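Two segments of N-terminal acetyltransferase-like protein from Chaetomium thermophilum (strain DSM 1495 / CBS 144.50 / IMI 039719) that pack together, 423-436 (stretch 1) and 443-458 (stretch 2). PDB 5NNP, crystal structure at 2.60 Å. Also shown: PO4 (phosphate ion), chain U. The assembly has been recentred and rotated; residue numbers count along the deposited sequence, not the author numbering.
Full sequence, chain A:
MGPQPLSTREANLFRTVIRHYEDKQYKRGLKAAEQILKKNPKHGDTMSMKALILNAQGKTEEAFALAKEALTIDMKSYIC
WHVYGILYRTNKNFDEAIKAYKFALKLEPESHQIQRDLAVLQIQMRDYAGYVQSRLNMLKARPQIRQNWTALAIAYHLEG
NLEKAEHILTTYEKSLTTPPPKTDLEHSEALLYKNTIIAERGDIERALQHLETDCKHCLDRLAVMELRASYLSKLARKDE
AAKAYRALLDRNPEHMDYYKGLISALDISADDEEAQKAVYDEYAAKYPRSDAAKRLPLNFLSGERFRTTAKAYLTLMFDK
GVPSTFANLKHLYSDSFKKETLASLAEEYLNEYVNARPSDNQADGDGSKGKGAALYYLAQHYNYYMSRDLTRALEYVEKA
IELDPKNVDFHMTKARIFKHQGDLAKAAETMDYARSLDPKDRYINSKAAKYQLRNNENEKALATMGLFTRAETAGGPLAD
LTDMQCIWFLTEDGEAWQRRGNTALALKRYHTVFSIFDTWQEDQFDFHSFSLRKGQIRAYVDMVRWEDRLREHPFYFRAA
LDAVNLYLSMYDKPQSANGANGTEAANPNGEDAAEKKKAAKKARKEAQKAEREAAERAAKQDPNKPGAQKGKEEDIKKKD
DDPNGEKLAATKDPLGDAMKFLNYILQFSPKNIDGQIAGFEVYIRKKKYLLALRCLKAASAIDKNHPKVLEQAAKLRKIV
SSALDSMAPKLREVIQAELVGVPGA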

# COMPACT_ATOMS: atom_id res chain seq x y z
N ASP A 423 -26.29 -10.62 -18.53
CA ASP A 423 -25.84 -11.63 -19.47
C ASP A 423 -24.32 -11.79 -19.37
O ASP A 423 -23.56 -11.26 -20.20
N LEU A 424 -23.88 -12.54 -18.36
CA LEU A 424 -22.46 -12.75 -18.09
C LEU A 424 -21.74 -13.46 -19.23
O LEU A 424 -20.60 -13.12 -19.55
N ALA A 425 -22.39 -14.45 -19.83
CA ALA A 425 -21.85 -15.14 -21.00
C ALA A 425 -21.54 -14.16 -22.12
O ALA A 425 -20.41 -14.07 -22.60
N LYS A 426 -22.57 -13.44 -22.54
CA LYS A 426 -22.41 -12.43 -23.59
C LYS A 426 -21.34 -11.40 -23.21
O LYS A 426 -20.58 -10.94 -24.06
N ALA A 427 -21.28 -11.06 -21.92
CA ALA A 427 -20.33 -10.06 -21.45
C ALA A 427 -18.89 -10.56 -21.57
O ALA A 427 -18.00 -9.80 -21.94
N ALA A 428 -18.65 -11.83 -21.28
CA ALA A 428 -17.30 -12.38 -21.39
C ALA A 428 -16.91 -12.59 -22.86
O ALA A 428 -15.79 -12.32 -23.27
N GLU A 429 -17.85 -13.04 -23.67
CA GLU A 429 -17.58 -13.19 -25.09
C GLU A 429 -17.19 -11.84 -25.71
O GLU A 429 -16.24 -11.76 -26.49
N THR A 430 -17.90 -10.77 -25.34
CA THR A 430 -17.65 -9.45 -25.92
C THR A 430 -16.36 -8.80 -25.40
O THR A 430 -15.63 -8.15 -26.15
N MET A 431 -16.07 -8.98 -24.12
CA MET A 431 -14.85 -8.42 -23.57
C MET A 431 -13.65 -9.11 -24.17
O MET A 431 -12.63 -8.48 -24.42
N ASP A 432 -13.77 -10.40 -24.41
CA ASP A 432 -12.68 -11.14 -25.01
C ASP A 432 -12.48 -10.68 -26.43
O ASP A 432 -11.34 -10.57 -26.89
N TYR A 433 -13.56 -10.39 -27.14
CA TYR A 433 -13.42 -9.85 -28.49
C TYR A 433 -12.65 -8.53 -28.41
O TYR A 433 -11.73 -8.30 -29.19
N ALA A 434 -13.02 -7.68 -27.46
CA ALA A 434 -12.33 -6.42 -27.26
C ALA A 434 -10.83 -6.63 -27.07
O ALA A 434 -10.01 -5.89 -27.61
N ARG A 435 -10.49 -7.65 -26.29
CA ARG A 435 -9.09 -7.99 -26.04
C ARG A 435 -8.38 -8.32 -27.35
O ARG A 435 -7.29 -7.83 -27.62
N SER A 436 -9.04 -9.14 -28.17
CA SER A 436 -8.43 -9.62 -29.39
C SER A 436 -8.06 -8.48 -30.35
O SER A 436 -7.26 -8.67 -31.25
N TYR A 443 -4.19 -4.30 -19.88
CA TYR A 443 -5.41 -3.86 -19.21
C TYR A 443 -6.62 -4.56 -19.77
O TYR A 443 -7.44 -5.05 -19.01
N ILE A 444 -6.75 -4.59 -21.09
CA ILE A 444 -7.90 -5.25 -21.69
C ILE A 444 -7.77 -6.77 -21.50
O ILE A 444 -8.76 -7.46 -21.34
N ASN A 445 -6.55 -7.29 -21.46
CA ASN A 445 -6.38 -8.71 -21.18
C ASN A 445 -6.91 -9.04 -19.78
O ASN A 445 -7.60 -10.04 -19.59
N SER A 446 -6.59 -8.18 -18.81
CA SER A 446 -7.03 -8.37 -17.43
C SER A 446 -8.56 -8.30 -17.29
O SER A 446 -9.15 -9.05 -16.52
N LYS A 447 -9.18 -7.40 -18.03
CA LYS A 447 -10.63 -7.28 -18.05
C LYS A 447 -11.32 -8.55 -18.56
O LYS A 447 -12.32 -9.01 -18.01
N ALA A 448 -10.76 -9.10 -19.63
CA ALA A 448 -11.36 -10.28 -20.24
C ALA A 448 -11.29 -11.45 -19.26
O ALA A 448 -12.29 -12.12 -19.00
N ALA A 449 -10.12 -11.67 -18.69
CA ALA A 449 -9.96 -12.72 -17.68
C ALA A 449 -10.95 -12.56 -16.52
O ALA A 449 -11.53 -13.53 -16.05
N LYS A 450 -11.14 -11.33 -16.06
CA LYS A 450 -12.03 -11.05 -14.95
C LYS A 450 -13.45 -11.42 -15.33
O LYS A 450 -14.15 -12.14 -14.59
N TYR A 451 -13.87 -10.95 -16.50
CA TYR A 451 -15.20 -11.27 -17.01
C TYR A 451 -15.42 -12.78 -17.17
O TYR A 451 -16.50 -13.29 -16.91
N GLN A 452 -14.39 -13.50 -17.57
CA GLN A 452 -14.50 -14.94 -17.69
C GLN A 452 -14.66 -15.60 -16.32
O GLN A 452 -15.49 -16.51 -16.16
N LEU A 453 -13.90 -15.13 -15.33
CA LEU A 453 -14.09 -15.59 -13.96
C LEU A 453 -15.47 -15.23 -13.43
O LEU A 453 -16.10 -16.01 -12.72
N ARG A 454 -15.95 -14.04 -13.77
CA ARG A 454 -17.31 -13.65 -13.41
C ARG A 454 -18.33 -14.60 -14.05
O ARG A 454 -19.43 -14.78 -13.52
N ASN A 455 -17.96 -15.20 -15.18
CA ASN A 455 -18.79 -16.22 -15.83
C ASN A 455 -18.40 -17.64 -15.41
O ASN A 455 -18.77 -18.62 -16.04
N ASN A 456 -17.64 -17.72 -14.32
CA ASN A 456 -17.17 -18.97 -13.76
C ASN A 456 -16.35 -19.83 -14.71
O ASN A 456 -16.36 -21.04 -14.57
N GLU A 457 -15.61 -19.20 -15.63
CA GLU A 457 -14.72 -19.97 -16.51
C GLU A 457 -13.26 -19.87 -16.08
O GLU A 457 -12.44 -19.25 -16.77
N ASN A 458 -12.93 -20.48 -14.94
CA ASN A 458 -11.60 -20.33 -14.35
C ASN A 458 -10.47 -20.72 -15.29
O ASN A 458 -9.51 -19.98 -15.49

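The most distinctive feature of this contact is a methionine lying over a tyrosine ring: Met 431 CE sits 3.6 Å from the centroid of the Tyr 451 ring (CG to CZ), 19° off the ring normal, a CH-pi contact over one face. Met 431 reaches it with chi1 t, chi2 p and chi3 p, and its CE approaches Tyr 451 CZ to 3.4 Å. The same side chain is a knob set among Ile 444, Lys 447, Ala 448 and Tyr 451: Met 431 SD lies 3.8 Å from Ile 444 CD1, and Met 431 CG 3.7 Å from Ala 448 CA.

The helices run nearly antiparallel (163°), with axes approaching to 8.4 Å. An alanine stands in each of the two closest CA pairs of the register: the CA atoms of Ala 428 and Tyr 451, and those of Asp 432 and Ala 448, are each 5.0 Å apart. Tyr 451 (chi1 m) points toward stretch 1, its CD2 3.8 Å from Ala 427 CB, while Ala 427 O lies at the ring edge. Ile 444 (chi1 t, chi2 p) also points in, placing CG1 3.6 Å from Arg 435 CA and CD1 4.1 Å from Ala 434 CB. At the other end, Leu 424 (m, t) brings CD1 to 3.5 Å from Arg 454 O.

No clear hydrogen bond crosses the interface. Some polar groups pair within their own stretch: Arg 435 NH1 forms a salt bridge with Asp 432 OD1 (2.6 Å), and Asn 455 ND2 donates to Glu 457 OE2 (2.9 Å); others, such as Gln 452 OE1, are bonded elsewhere in the structure. Across the helices, Asp 432 OD1 and Gln 452 NE2 are 3.3 Å apart.

Lys 447 starts toward stretch 1, but its end leads away to a phosphate, probably from the crystallisation liquor. There Lys 450 NZ donates to PO4 O3 at 2.7 Å, and Lys 447 NZ makes a weak bond to PO4 O3 at 3.0 Å.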

# COMPACT_ATOMS: atom_id res chain seq x y z
CB ASP A 423 -26.25 -11.26 -20.89
CG ASP A 423 -26.23 -12.46 -21.84
OD1 ASP A 423 -25.56 -13.47 -21.53
OD2 ASP A 423 -26.89 -12.38 -22.90
CB LEU A 424 -22.29 -13.55 -16.80
CG LEU A 424 -22.87 -12.84 -15.57
CD1 LEU A 424 -22.60 -13.64 -14.30
CD2 LEU A 424 -22.33 -11.43 -15.43
CB ALA A 425 -22.82 -16.20 -21.48
CB LYS A 426 -23.75 -11.73 -23.84
CG LYS A 426 -23.96 -11.27 -25.26
CD LYS A 426 -25.20 -10.40 -25.36
CE LYS A 426 -25.74 -10.33 -26.76
NZ LYS A 426 -26.53 -11.56 -27.06
CB ALA A 427 -20.64 -9.67 -20.01
CB ALA A 428 -17.18 -13.70 -20.61
CB GLU A 429 -18.79 -13.78 -25.81
CG GLU A 429 -18.53 -14.10 -27.28
CD GLU A 429 -19.75 -14.68 -28.00
OE1 GLU A 429 -20.85 -14.69 -27.40
OE2 GLU A 429 -19.60 -15.13 -29.16
CB THR A 430 -18.84 -8.51 -25.65
OG1 THR A 430 -19.97 -8.97 -26.40
CG2 THR A 430 -18.53 -7.09 -26.08
CB MET A 431 -14.80 -8.55 -22.05
CG MET A 431 -13.72 -7.69 -21.41
SD MET A 431 -14.04 -5.92 -21.54
CE MET A 431 -15.32 -5.69 -20.32
CB ASP A 432 -12.93 -12.65 -24.97
CG ASP A 432 -11.71 -13.45 -25.41
OD1 ASP A 432 -10.76 -13.58 -24.59
OD2 ASP A 432 -11.68 -13.94 -26.56
CB TYR A 433 -14.78 -9.66 -29.18
CG TYR A 433 -14.68 -9.02 -30.55
CD1 TYR A 433 -14.25 -9.75 -31.64
CD2 TYR A 433 -14.98 -7.69 -30.73
CE1 TYR A 433 -14.14 -9.17 -32.90
CE2 TYR A 433 -14.87 -7.09 -31.98
CZ TYR A 433 -14.45 -7.84 -33.06
OH TYR A 433 -14.35 -7.25 -34.30
CB ALA A 434 -12.93 -5.67 -26.07
CB ARG A 435 -9.00 -9.19 -25.09
CG ARG A 435 -7.67 -9.34 -24.42
CD ARG A 435 -7.38 -10.80 -24.13
NE ARG A 435 -6.94 -11.46 -25.35
CZ ARG A 435 -7.76 -12.09 -26.17
NH1 ARG A 435 -9.05 -12.14 -25.88
NH2 ARG A 435 -7.29 -12.66 -27.28
CB SER A 436 -9.34 -10.65 -30.07
OG SER A 436 -10.49 -10.07 -30.67
CB TYR A 443 -5.61 -2.35 -19.34
CG TYR A 443 -6.87 -1.90 -18.62
CD1 TYR A 443 -8.12 -2.02 -19.24
CD2 TYR A 443 -6.82 -1.39 -17.33
CE1 TYR A 443 -9.27 -1.63 -18.60
CE2 TYR A 443 -7.96 -1.00 -16.69
CZ TYR A 443 -9.19 -1.12 -17.33
OH TYR A 443 -10.34 -0.72 -16.68
CB ILE A 444 -8.08 -4.87 -23.20
CG1 ILE A 444 -9.47 -5.30 -23.69
CG2 ILE A 444 -6.97 -5.45 -24.09
CD1 ILE A 444 -10.61 -4.76 -22.80
CB ASN A 445 -4.92 -9.13 -21.32
CG ASN A 445 -4.71 -10.62 -21.02
OD1 ASN A 445 -4.58 -11.01 -19.87
ND2 ASN A 445 -4.66 -11.44 -22.07
CB SER A 446 -6.38 -7.34 -16.51
OG SER A 446 -4.97 -7.45 -16.54
CB LYS A 447 -11.03 -6.10 -18.91
CG LYS A 447 -11.30 -4.85 -18.14
CD LYS A 447 -12.62 -4.97 -17.43
CE LYS A 447 -12.83 -3.78 -16.52
NZ LYS A 447 -11.99 -3.86 -15.29
CB ALA A 448 -10.67 -10.62 -21.57
CB ALA A 449 -8.54 -12.73 -17.16
CB LYS A 450 -11.96 -9.59 -14.53
CG LYS A 450 -12.94 -9.20 -13.42
CD LYS A 450 -13.01 -7.68 -13.26
CE LYS A 450 -14.00 -7.25 -12.19
NZ LYS A 450 -13.85 -5.81 -11.86
CB TYR A 451 -15.45 -10.52 -18.32
CG TYR A 451 -16.02 -9.15 -18.07
CD1 TYR A 451 -15.45 -8.32 -17.12
CD2 TYR A 451 -17.14 -8.70 -18.75
CE1 TYR A 451 -15.97 -7.07 -16.86
CE2 TYR A 451 -17.67 -7.44 -18.50
CZ TYR A 451 -17.08 -6.64 -17.55
OH TYR A 451 -17.60 -5.39 -17.28
CB GLN A 452 -13.29 -15.48 -18.45
CG GLN A 452 -13.32 -15.09 -19.94
CD GLN A 452 -12.00 -15.30 -20.67
OE1 GLN A 452 -10.97 -15.57 -20.04
NE2 GLN A 452 -12.02 -15.18 -22.00
CB LEU A 453 -13.01 -15.01 -13.04
CG LEU A 453 -11.57 -15.44 -13.33
CD1 LEU A 453 -10.63 -14.68 -12.43
CD2 LEU A 453 -11.40 -16.93 -13.12
CB ARG A 454 -17.60 -12.21 -13.83
CG ARG A 454 -16.88 -11.18 -13.00
CD ARG A 454 -17.23 -11.33 -11.54
NE ARG A 454 -16.50 -10.39 -10.69
CZ ARG A 454 -16.88 -9.14 -10.43
NH1 ARG A 454 -17.99 -8.65 -10.98
NH2 ARG A 454 -16.16 -8.37 -9.63
CB ASN A 455 -18.71 -16.08 -17.34
CG ASN A 455 -19.78 -16.87 -18.06
OD1 ASN A 455 -20.89 -17.01 -17.57
ND2 ASN A 455 -19.45 -17.36 -19.23
CB ASN A 456 -18.34 -19.79 -13.24
CG ASN A 456 -18.96 -19.19 -12.00
OD1 ASN A 456 -18.42 -18.25 -11.43
ND2 ASN A 456 -20.09 -19.74 -11.58
CB GLU A 457 -14.85 -19.50 -17.95
CG GLU A 457 -16.18 -19.83 -18.61
CD GLU A 457 -16.31 -19.16 -19.96
OE1 GLU A 457 -15.96 -19.82 -20.97
OE2 GLU A 457 -16.73 -17.99 -20.01
CB ASN A 458 -11.50 -21.15 -13.07
CG ASN A 458 -12.54 -20.75 -12.05
OD1 ASN A 458 -13.74 -20.91 -12.27
ND2 ASN A 458 -12.09 -20.19 -10.94
P PO4 U . -15.81 -3.53 -14.57
O1 PO4 U . -16.57 -4.25 -15.65
O2 PO4 U . -16.76 -3.22 -13.43
O3 PO4 U . -14.68 -4.39 -14.04
O4 PO4 U . -15.23 -2.25 -15.14